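Local coordinates for protein chitinase (Paenibacillus sp. FPU-7, PDB 5GZT) that probably cleaves chitin and chitodextrins at random internal beta-1,4 linkages, using two family 18 glycosyl hydrolase domains within one long multidomain chain, at residues Ile697-Ala706 with Ala716-Val724. Sequence-based numbering, arbitrary orientation.
Sequences IPAGITYTVA and AVYVNGGTV. With FMT (formic acid), chain J.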
loop_
_atom_site.group_PDB
_atom_site.type_symbol
_atom_site.label_atom_id
_atom_site.label_comp_id
_atom_site.label_asym_id
_atom_site.label_seq_id
_atom_site.Cartn_x
_atom_site.Cartn_y
_atom_site.Cartn_z
ATOM N N ILE B 697 17.778 7.350 -40.061
ATOM C CA ILE B 697 17.738 8.715 -40.607
ATOM C C ILE B 697 18.554 8.625 -41.895
ATOM O O ILE B 697 19.604 8.032 -41.869
ATOM C CB ILE B 697 18.444 9.714 -39.691
ATOM C CG1 ILE B 697 17.763 9.809 -38.287
ATOM C CG2 ILE B 697 18.527 11.069 -40.350
ATOM C CD1 ILE B 697 16.403 10.428 -38.320
ATOM N N PRO B 698 18.091 9.190 -43.018
ATOM C CA PRO B 698 18.849 8.970 -44.306
ATOM C C PRO B 698 20.261 9.483 -44.306
ATOM O O PRO B 698 20.590 10.388 -43.562
ATOM C CB PRO B 698 18.034 9.776 -45.316
ATOM C CG PRO B 698 16.631 9.744 -44.726
ATOM C CD PRO B 698 16.835 9.896 -43.269
ATOM N N ALA B 699 21.096 8.911 -45.170
ATOM C CA ALA B 699 22.520 9.179 -45.171
ATOM C C ALA B 699 22.698 10.650 -45.553
ATOM O O ALA B 699 21.964 11.194 -46.442
ATOM C CB ALA B 699 23.242 8.276 -46.197
ATOM N N GLY B 700 23.556 11.321 -44.787
ATOM C CA GLY B 700 23.889 12.714 -45.071
ATOM C C GLY B 700 22.913 13.678 -44.376
ATOM O O GLY B 700 23.181 14.886 -44.418
ATOM N N ILE B 701 21.853 13.166 -43.700
ATOM C CA ILE B 701 20.976 13.998 -42.929
ATOM C C ILE B 701 21.444 13.958 -41.470
ATOM O O ILE B 701 21.593 12.909 -40.885
ATOM C CB ILE B 701 19.529 13.611 -43.015
ATOM C CG1 ILE B 701 18.953 13.576 -44.433
ATOM C CG2 ILE B 701 18.698 14.576 -42.173
ATOM C CD1 ILE B 701 19.018 14.905 -45.084
ATOM N N THR B 702 21.747 15.115 -40.908
ATOM C CA THR B 702 22.227 15.144 -39.504
ATOM C C THR B 702 21.061 15.264 -38.485
ATOM O O THR B 702 19.961 15.656 -38.817
ATOM C CB THR B 702 23.228 16.254 -39.312
ATOM O OG1 THR B 702 22.593 17.489 -39.626
ATOM C CG2 THR B 702 24.392 16.002 -40.272
ATOM N N TYR B 703 21.301 14.818 -37.272
ATOM C CA TYR B 703 20.286 14.911 -36.253
ATOM C C TYR B 703 21.018 15.051 -34.942
ATOM O O TYR B 703 22.176 14.666 -34.820
ATOM C CB TYR B 703 19.428 13.626 -36.220
ATOM C CG TYR B 703 20.231 12.392 -35.932
ATOM C CD1 TYR B 703 20.839 11.649 -36.964
ATOM C CD2 TYR B 703 20.385 11.933 -34.651
ATOM C CE1 TYR B 703 21.590 10.507 -36.697
ATOM C CE2 TYR B 703 21.137 10.778 -34.379
ATOM C CZ TYR B 703 21.692 10.083 -35.427
ATOM O OH TYR B 703 22.421 9.004 -35.163
ATOM N N THR B 704 20.300 15.528 -33.943
ATOM C CA THR B 704 20.819 15.548 -32.538
ATOM C C THR B 704 19.725 15.004 -31.612
ATOM O O THR B 704 18.516 14.900 -32.043
ATOM C CB THR B 704 21.081 17.007 -32.131
ATOM O OG1 THR B 704 19.888 17.754 -32.283
ATOM C CG2 THR B 704 22.121 17.702 -32.985
ATOM N N VAL B 705 20.090 14.568 -30.398
ATOM C CA VAL B 705 19.103 14.140 -29.444
ATOM C C VAL B 705 19.242 15.051 -28.214
ATOM O O VAL B 705 20.331 15.493 -27.930
ATOM C CB VAL B 705 19.242 12.691 -29.040
ATOM C CG1 VAL B 705 19.207 11.825 -30.282
ATOM C CG2 VAL B 705 20.549 12.480 -28.294
ATOM N N ALA B 706 18.131 15.337 -27.532
ATOM C CA ALA B 706 18.116 16.185 -26.358
ATOM C C ALA B 706 16.843 15.830 -25.606
ATOM O O ALA B 706 15.975 15.008 -26.064
ATOM C CB ALA B 706 18.140 17.692 -26.727
ATOM N N ALA B 716 13.747 14.186 -27.390
ATOM C CA ALA B 716 13.601 14.838 -28.672
ATOM C C ALA B 716 14.703 14.393 -29.578
ATOM O O ALA B 716 15.885 14.360 -29.171
ATOM C CB ALA B 716 13.702 16.339 -28.540
ATOM N N VAL B 717 14.324 14.020 -30.804
ATOM C CA VAL B 717 15.276 13.750 -31.850
ATOM C C VAL B 717 15.086 14.824 -32.837
ATOM O O VAL B 717 14.069 14.819 -33.529
ATOM C CB VAL B 717 15.108 12.348 -32.504
ATOM C CG1 VAL B 717 16.164 12.149 -33.584
ATOM C CG2 VAL B 717 15.178 11.225 -31.495
ATOM N N TYR B 718 16.046 15.744 -32.973
ATOM C CA TYR B 718 15.930 16.879 -33.909
ATOM C C TYR B 718 16.540 16.442 -35.257
ATOM O O TYR B 718 17.741 16.117 -35.339
ATOM C CB TYR B 718 16.679 18.118 -33.372
ATOM C CG TYR B 718 16.127 18.642 -32.029
ATOM C CD1 TYR B 718 14.930 19.366 -31.938
ATOM C CD2 TYR B 718 16.836 18.427 -30.855
ATOM C CE1 TYR B 718 14.450 19.794 -30.701
ATOM C CE2 TYR B 718 16.402 18.900 -29.666
ATOM C CZ TYR B 718 15.237 19.539 -29.560
ATOM O OH TYR B 718 14.889 19.893 -28.238
ATOM N N VAL B 719 15.698 16.296 -36.281
ATOM C CA VAL B 719 16.174 15.954 -37.635
ATOM C C VAL B 719 16.443 17.295 -38.311
ATOM O O VAL B 719 15.559 18.142 -38.467
ATOM C CB VAL B 719 15.115 15.136 -38.397
ATOM C CG1 VAL B 719 15.574 14.847 -39.813
ATOM C CG2 VAL B 719 14.905 13.802 -37.668
ATOM N N ASN B 720 17.654 17.483 -38.729
ATOM C CA ASN B 720 18.064 18.721 -39.411
ATOM C C ASN B 720 17.464 18.959 -40.721
ATOM O O ASN B 720 17.251 20.130 -41.145
ATOM C CB ASN B 720 19.505 18.668 -39.704
ATOM C CG ASN B 720 20.219 19.735 -39.028
ATOM O OD1 ASN B 720 20.110 20.923 -39.456
ATOM N ND2 ASN B 720 20.936 19.372 -37.916
ATOM N N GLY B 721 17.176 17.909 -41.464
ATOM C CA GLY B 721 16.628 18.290 -42.761
ATOM C C GLY B 721 17.754 18.433 -43.797
ATOM O O GLY B 721 18.959 18.673 -43.456
ATOM N N GLY B 722 17.357 18.227 -45.044
ATOM C CA GLY B 722 18.311 18.251 -46.113
ATOM C C GLY B 722 17.770 17.411 -47.269
ATOM O O GLY B 722 16.555 17.210 -47.372
ATOM N N THR B 723 18.683 16.990 -48.129
ATOM C CA THR B 723 18.338 16.413 -49.434
ATOM C C THR B 723 18.689 14.951 -49.346
ATOM O O THR B 723 19.808 14.608 -49.095
ATOM C CB THR B 723 19.145 17.053 -50.566
ATOM O OG1 THR B 723 18.868 18.454 -50.578
ATOM C CG2 THR B 723 18.684 16.420 -52.038
ATOM N N VAL B 724 17.684 14.101 -49.452
ATOM C CA VAL B 724 17.918 12.666 -49.407
ATOM C C VAL B 724 18.444 12.296 -50.804
ATOM O O VAL B 724 17.975 12.878 -51.806
ATOM C CB VAL B 724 16.577 11.973 -49.078
ATOM C CG1 VAL B 724 16.700 10.478 -49.104
ATOM C CG2 VAL B 724 16.028 12.478 -47.705
HETATM C C FMT J . 23.280 7.105 -32.941
HETATM O O1 FMT J . 22.379 7.935 -32.635
HETATM O O2 FMT J . 24.150 6.515 -32.055
HETATM O O HOH W 1 21.720 13.809 -47.282
HETATM O O HOH W 2 21.091 17.614 -42.471
#
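With CG anti to its own carbonyl carbon (chi1 -62°), Y718 lays its ring along the strand, where the ring edge meets T704 and A706 of the antiparallel neighbour: CE2 of Y718 lies 3.6 Å from CB of A706, and CD2 is 3.4 Å from OG1 of T704. CB of A716, from the ring's own strand, lies over one face, offset toward the rim. Y703, on the opposite face of the sheet, holds CG between its backbone N and carbonyl carbon (chi1 60°), a turn that leads the ring away from the partner strand. Its OH donates to O1 of a formic acid molecule (2.7 Å), probably from the crystallisation liquor, to which V694 N is also hydrogen-bonded, and the ring packs on V694; a leucine in its place would probably leave the formic acid without its hydroxyl partner and part of V694 uncovered. Two reciprocal pairs of backbone bonds, T704 with Y718 and A706 with A716, join the strands. Beyond them N720 N reaches T702 O (2.9 Å), after which the chains diverge and water bridges take over, one running from T702 N to G721 O and another from A699 O to T723 O. I701 fills the widening gap, its CD1 3.6 Å from C of G722. The whole illustrates a beta hairpin, here joined through 714-723 to strand 668-678 in the immunoglobulin-like domain.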